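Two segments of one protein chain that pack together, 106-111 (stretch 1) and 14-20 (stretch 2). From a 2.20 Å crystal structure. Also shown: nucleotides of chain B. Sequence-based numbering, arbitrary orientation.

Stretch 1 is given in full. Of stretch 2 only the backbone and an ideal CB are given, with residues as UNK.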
ATOM      1  N   GLY C 106      45.914   6.427  -9.161  1.00 65.44           N
ATOM      2  CA  GLY C 106      44.941   6.903 -10.121  1.00 64.61           C
ATOM      3  C   GLY C 106      43.531   6.719  -9.602  1.00 63.91           C
ATOM      4  O   GLY C 106      43.088   7.441  -8.707  1.00 63.93           O
ATOM      5  N   LEU C 107      42.835   5.736 -10.162  1.00 63.02           N
ATOM      6  CA  LEU C 107      41.459   5.443  -9.787  1.00 62.30           C
ATOM      7  C   LEU C 107      41.380   4.848  -8.379  1.00 61.69           C
ATOM      8  O   LEU C 107      42.099   3.903  -8.058  1.00 61.71           O
ATOM      9  CB  LEU C 107      40.859   4.480 -10.817  1.00 62.16           C
ATOM     10  CG  LEU C 107      39.338   4.415 -10.947  1.00 62.22           C
ATOM     11  CD1 LEU C 107      38.773   5.812 -11.169  1.00 62.05           C
ATOM     12  CD2 LEU C 107      38.974   3.497 -12.109  1.00 62.00           C
ATOM     13  N   VAL C 108      40.516   5.408  -7.537  1.00 60.93           N
ATOM     14  CA  VAL C 108      40.364   4.917  -6.170  1.00 60.22           C
ATOM     15  C   VAL C 108      39.882   3.466  -6.160  1.00 59.69           C
ATOM     16  O   VAL C 108      39.080   3.063  -7.006  1.00 59.39           O
ATOM     17  CB  VAL C 108      39.360   5.779  -5.368  1.00 60.21           C
ATOM     18  CG1 VAL C 108      39.177   5.207  -3.968  1.00 60.08           C
ATOM     19  CG2 VAL C 108      39.856   7.214  -5.286  1.00 60.09           C
ATOM     20  N   ARG C 109      40.388   2.685  -5.207  1.00 58.99           N
ATOM     21  CA  ARG C 109      40.003   1.280  -5.081  1.00 58.44           C
ATOM     22  C   ARG C 109      38.536   1.168  -4.673  1.00 57.32           C
ATOM     23  O   ARG C 109      38.132   1.691  -3.631  1.00 57.32           O
ATOM     24  CB  ARG C 109      40.859   0.567  -4.022  1.00 59.32           C
ATOM     25  CG  ARG C 109      42.364   0.507  -4.302  1.00 60.61           C
ATOM     26  CD  ARG C 109      43.104  -0.164  -3.137  1.00 61.46           C
ATOM     27  NE  ARG C 109      44.559  -0.071  -3.250  1.00 62.24           N
ATOM     28  CZ  ARG C 109      45.409  -0.413  -2.281  1.00 62.53           C
ATOM     29  NH1 ARG C 109      44.943  -0.871  -1.127  1.00 62.62           N
ATOM     30  NH2 ARG C 109      46.721  -0.297  -2.465  1.00 62.49           N
ATOM     31  N   ARG C 110      37.741   0.489  -5.494  1.00 55.95           N
ATOM     32  CA  ARG C 110      36.327   0.296  -5.194  1.00 54.66           C
ATOM     33  C   ARG C 110      35.922  -1.161  -5.346  1.00 53.64           C
ATOM     34  O   ARG C 110      36.210  -1.807  -6.358  1.00 53.26           O
ATOM     35  CB  ARG C 110      35.463   1.187  -6.085  1.00 54.73           C
ATOM     36  CG  ARG C 110      35.705   2.644  -5.792  1.00 55.01           C
ATOM     37  CD  ARG C 110      34.937   3.593  -6.686  1.00 55.34           C
ATOM     38  NE  ARG C 110      35.493   4.931  -6.536  1.00 55.67           N
ATOM     39  CZ  ARG C 110      35.059   6.009  -7.175  1.00 55.76           C
ATOM     40  NH1 ARG C 110      34.045   5.916  -8.021  1.00 56.18           N
ATOM     41  NH2 ARG C 110      35.647   7.179  -6.967  1.00 55.41           N
ATOM     42  N   GLU C 111      35.259  -1.669  -4.312  1.00 52.43           N
ATOM     43  CA  GLU C 111      34.801  -3.047  -4.285  1.00 51.16           C
ATOM     44  C   GLU C 111      33.480  -3.095  -3.529  1.00 49.87           C
ATOM     45  O   GLU C 111      33.119  -2.156  -2.820  1.00 49.69           O
ATOM     46  CB  GLU C 111      35.821  -3.924  -3.553  1.00 51.82           C
ATOM     47  CG  GLU C 111      37.271  -3.639  -3.911  1.00 52.61           C
ATOM     48  CD  GLU C 111      38.245  -4.311  -2.960  1.00 53.02           C
ATOM     49  OE1 GLU C 111      38.159  -4.056  -1.739  1.00 53.18           O
ATOM     50  OE2 GLU C 111      39.099  -5.091  -3.432  1.00 53.53           O
ATOM     51  N   UNK C  14      34.666   5.711 -20.004  1.00 64.41           N
ATOM     52  CA  UNK C  14      35.634   6.333 -19.093  1.00 63.51           C
ATOM     53  C   UNK C  14      36.088   5.318 -18.041  1.00 62.47           C
ATOM     54  O   UNK C  14      35.348   4.397 -17.708  1.00 62.50           O
ATOM     55  CB  UNK C  14      35.029   7.566 -18.419  1.00 63.51           C
ATOM     56  N   UNK C  15      37.314   5.468 -17.512  1.00 61.52           N
ATOM     57  CA  UNK C  15      37.841   4.548 -16.498  1.00 60.65           C
ATOM     58  C   UNK C  15      36.873   4.253 -15.347  1.00 59.78           C
ATOM     59  O   UNK C  15      36.649   3.090 -15.009  1.00 59.48           O
ATOM     60  CB  UNK C  15      39.136   5.124 -15.922  1.00 60.65           C
ATOM     61  N   UNK C  16      36.309   5.305 -14.753  1.00 58.79           N
ATOM     62  CA  UNK C  16      35.364   5.157 -13.644  1.00 57.96           C
ATOM     63  C   UNK C  16      34.198   4.255 -14.036  1.00 57.44           C
ATOM     64  O   UNK C  16      33.855   3.316 -13.312  1.00 57.15           O
ATOM     65  CB  UNK C  16      34.843   6.525 -13.200  1.00 57.96           C
ATOM     66  N   UNK C  17      33.593   4.547 -15.183  1.00 56.95           N
ATOM     67  CA  UNK C  17      32.467   3.759 -15.662  1.00 56.55           C
ATOM     68  C   UNK C  17      32.861   2.303 -15.894  1.00 56.15           C
ATOM     69  O   UNK C  17      32.013   1.415 -15.903  1.00 56.18           O
ATOM     70  CB  UNK C  17      31.911   4.364 -16.952  1.00 56.55           C
ATOM     71  N   UNK C  18      34.153   2.061 -16.077  1.00 55.84           N
ATOM     72  CA  UNK C  18      34.641   0.704 -16.274  1.00 55.43           C
ATOM     73  C   UNK C  18      34.649   0.021 -14.923  1.00 54.79           C
ATOM     74  O   UNK C  18      34.052  -1.037 -14.748  1.00 54.57           O
ATOM     75  CB  UNK C  18      36.030   0.688 -16.915  1.00 55.43           C
ATOM     76  N   UNK C  19      35.333   0.645 -13.970  1.00 54.29           N
ATOM     77  CA  UNK C  19      35.423   0.134 -12.612  1.00 53.74           C
ATOM     78  C   UNK C  19      34.005  -0.170 -12.135  1.00 53.74           C
ATOM     79  O   UNK C  19      33.770  -1.157 -11.439  1.00 53.81           O
ATOM     80  CB  UNK C  19      36.124   1.129 -11.685  1.00 53.74           C
ATOM     81  N   UNK C  20      33.064   0.682 -12.539  1.00 53.62           N
ATOM     82  CA  UNK C  20      31.651   0.550 -12.180  1.00 53.68           C
ATOM     83  C   UNK C  20      30.974  -0.658 -12.833  1.00 53.98           C
ATOM     84  O   UNK C  20      30.408  -1.517 -12.151  1.00 53.83           O
ATOM     85  CB  UNK C  20      30.901   1.825 -12.571  1.00 53.68           C
TER
ATOM     86  P    DT B  15      37.401   8.777 -15.285  1.00 48.78           P
ATOM     87  OP1  DT B  15      36.598   7.602 -15.706  1.00 48.51           O
ATOM     88  OP2  DT B  15      38.867   8.633 -15.070  1.00 48.48           O
ATOM     89  O5'  DT B  15      37.145   9.902 -16.374  1.00 49.33           O
ATOM     90  C5'  DT B  15      37.195  11.269 -16.002  1.00 50.06           C
ATOM     91  C4'  DT B  15      36.905  12.148 -17.194  1.00 50.35           C
ATOM     92  O4'  DT B  15      37.154  13.510 -16.790  1.00 50.22           O
ATOM     93  C3'  DT B  15      37.833  11.904 -18.376  1.00 50.86           C
ATOM     94  O3'  DT B  15      37.153  12.257 -19.585  1.00 52.11           O
ATOM     95  C2'  DT B  15      39.009  12.816 -18.083  1.00 50.47           C
ATOM     96  C1'  DT B  15      38.386  13.975 -17.319  1.00 49.96           C
ATOM     97  N1   DT B  15      39.186  14.453 -16.179  1.00 49.50           N
ATOM     98  C2   DT B  15      39.145  15.796 -15.879  1.00 49.33           C
ATOM     99  O2   DT B  15      38.489  16.606 -16.525  1.00 49.33           O
ATOM    100  N3   DT B  15      39.897  16.163 -14.787  1.00 49.12           N
ATOM    101  C4   DT B  15      40.666  15.340 -13.986  1.00 49.17           C
ATOM    102  O4   DT B  15      41.282  15.814 -13.029  1.00 48.91           O
ATOM    103  C5   DT B  15      40.667  13.942 -14.363  1.00 49.17           C
ATOM    104  C7   DT B  15      41.466  12.974 -13.549  1.00 49.13           C
ATOM    105  C6   DT B  15      39.942  13.576 -15.431  1.00 49.15           C
ATOM    106  P    DC B  14      38.908   8.958  -8.533  1.00 46.64           P
ATOM    107  OP1  DC B  14      38.868   7.473  -8.586  1.00 46.19           O
ATOM    108  OP2  DC B  14      40.189   9.648  -8.223  1.00 46.35           O
ATOM    109  O5'  DC B  14      38.321   9.489  -9.916  1.00 46.67           O
ATOM    110  C5'  DC B  14      36.996   9.133 -10.307  1.00 46.87           C
ATOM    111  C4'  DC B  14      36.611   9.827 -11.591  1.00 46.96           C
ATOM    112  O4'  DC B  14      36.606  11.264 -11.402  1.00 46.85           O
ATOM    113  C3'  DC B  14      37.539   9.558 -12.774  1.00 47.32           C
ATOM    114  O3'  DC B  14      36.748   9.405 -13.958  1.00 48.00           O
ATOM    115  C2'  DC B  14      38.387  10.816 -12.847  1.00 47.03           C
ATOM    116  C1'  DC B  14      37.399  11.884 -12.405  1.00 46.53           C
ATOM    117  N1   DC B  14      37.985  13.121 -11.839  1.00 45.68           N
ATOM    118  C2   DC B  14      37.688  14.357 -12.449  1.00 45.17           C
ATOM    119  O2   DC B  14      36.976  14.372 -13.469  1.00 44.93           O
ATOM    120  N3   DC B  14      38.186  15.496 -11.915  1.00 44.56           N
ATOM    121  C4   DC B  14      38.955  15.440 -10.827  1.00 44.76           C
ATOM    122  N4   DC B  14      39.407  16.592 -10.322  1.00 44.60           N
ATOM    123  C5   DC B  14      39.295  14.200 -10.203  1.00 44.99           C
ATOM    124  C6   DC B  14      38.792  13.077 -10.735  1.00 45.28           C

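Position 14 stands at the N-cap, right before a helix. Its phi/psi of -54/152 suits many residues, proline among them, and its ideal CB has nothing of stretch 1 within 5.5 Å, so stretch 1 makes no demand here. Serine or threonine would suit a cap; an acidic residue would sit badly beside DT15's phosphate. The residue is Pro-14, whose fixed phi falls close to the angle the backbone takes; its CB lies 3.3 Å from OP1 of DT15.

Position 15 opens the helix, at -48/-50. Its CA-to-CB bond points toward stretch 1, and the ideal CB is 4.1 Å from CD2 of Leu-107, which offers a small apolar surface. Alanine, valine or proline would fit, and a first helical turn tolerates proline because its nitrogen has no earlier carbonyl of the helix to serve. The residue is Pro-15. Its CB packs 4.3 Å from Leu-107 CD2, while its carbonyl O accepts the backbone N of position 19 at 3.0 Å.

At position 16 the CA-to-CB bond points sideways, with the ideal CB 4.5 Å from Leu-107 CD1 and 5.3 Å from Arg-110 NH1. The backbone N also lies 2.5 Å from OP1 of DT15, to which it donates a hydrogen bond, an anchor available to any residue except proline. An apolar side chain of medium length, such as leucine or methionine, could reach back to Leu-107. The residue is Leu-16, with chi1 t and chi2 p; its CD1 meets Leu-107 CD1 at 4.2 Å.

Position 17 points away from stretch 1, which therefore leaves the choice open to any good helix former. It is Leu-17.

Position 18 points sideways, again with nothing of stretch 1 near the ideal CB. Polar or apolar residues would be equally compatible with what is visible. It is Gln-18, and the end of its side chain leads away.

Position 19 is the most constrained. CA-to-CB points toward stretch 1, and the ideal CB is 3.7 Å from Leu-107 CD2. Beyond it lies the carbonyl O of Val-108, an acceptor that calls for a donor on a long side chain; the nearby Arg-110 guanidinium disfavours lysine or arginine but tolerates an amide oxygen, so glutamine, with an aliphatic stem suited to passing Leu-107, fits best. The residue is Gln-19. With chi1 and chi2 both t, the chain extends and its amide NE2 donates to Val-108 O at 2.6 Å, with a nearly straight angle of 164°. The same amide turns OE1 to within 3.6 Å of Leu-107 CG and 3.1 Å of Arg-110 CD. One planar group thus ties the helix to the backbone of stretch 1 while also packing against two of its side chains.

Position 20 points sideways, and its ideal CB finds nothing of stretch 1 within 5.5 Å, so even a large side chain is possible if it turns outward. It is Tyr-20, whose end leads away and whose OH is hydrogen-bonded elsewhere in the structure.

Stretch 2, residues 14-20: PPLLQQY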
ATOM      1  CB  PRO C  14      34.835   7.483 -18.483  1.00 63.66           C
ATOM      2  CG  PRO C  14      33.918   7.872 -19.604  1.00 63.84           C
ATOM      3  CD  PRO C  14      33.454   6.537 -20.137  1.00 64.19           C
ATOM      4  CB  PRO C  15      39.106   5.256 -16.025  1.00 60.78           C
ATOM      5  CG  PRO C  15      39.592   5.893 -17.277  1.00 61.05           C
ATOM      6  CD  PRO C  15      38.323   6.487 -17.857  1.00 61.42           C
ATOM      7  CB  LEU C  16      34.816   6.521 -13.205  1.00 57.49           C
ATOM      8  CG  LEU C  16      33.837   6.503 -12.021  1.00 57.23           C
ATOM      9  CD1 LEU C  16      34.555   6.010 -10.775  1.00 56.85           C
ATOM     10  CD2 LEU C  16      33.265   7.900 -11.784  1.00 56.96           C
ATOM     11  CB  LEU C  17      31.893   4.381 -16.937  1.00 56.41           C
ATOM     12  CG  LEU C  17      31.188   5.719 -16.693  1.00 56.47           C
ATOM     13  CD1 LEU C  17      30.689   6.303 -18.011  1.00 56.21           C
ATOM     14  CD2 LEU C  17      30.024   5.502 -15.727  1.00 56.24           C
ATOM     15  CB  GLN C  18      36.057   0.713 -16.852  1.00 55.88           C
ATOM     16  CG  GLN C  18      36.102   0.529 -18.355  1.00 56.31           C
ATOM     17  CD  GLN C  18      35.549  -0.813 -18.791  1.00 56.33           C
ATOM     18  OE1 GLN C  18      36.006  -1.861 -18.335  1.00 56.38           O
ATOM     19  NE2 GLN C  18      34.561  -0.787 -19.680  1.00 56.47           N
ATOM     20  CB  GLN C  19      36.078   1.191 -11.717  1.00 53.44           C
ATOM     21  CG  GLN C  19      36.224   0.803 -10.261  1.00 53.21           C
ATOM     22  CD  GLN C  19      36.893   1.886  -9.441  1.00 52.99           C
ATOM     23  OE1 GLN C  19      36.423   3.022  -9.396  1.00 52.86           O
ATOM     24  NE2 GLN C  19      37.997   1.539  -8.787  1.00 52.76           N
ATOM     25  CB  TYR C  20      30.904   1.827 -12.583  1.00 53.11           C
ATOM     26  CG  TYR C  20      29.397   1.683 -12.650  1.00 52.45           C
ATOM     27  CD1 TYR C  20      28.636   1.531 -11.491  1.00 52.26           C
ATOM     28  CD2 TYR C  20      28.736   1.687 -13.875  1.00 52.08           C
ATOM     29  CE1 TYR C  20      27.249   1.387 -11.552  1.00 51.89           C
ATOM     30  CE2 TYR C  20      27.351   1.544 -13.948  1.00 51.90           C
ATOM     31  CZ  TYR C  20      26.615   1.395 -12.784  1.00 51.80           C
ATOM     32  OH  TYR C  20      25.249   1.255 -12.855  1.00 51.68           O
TER
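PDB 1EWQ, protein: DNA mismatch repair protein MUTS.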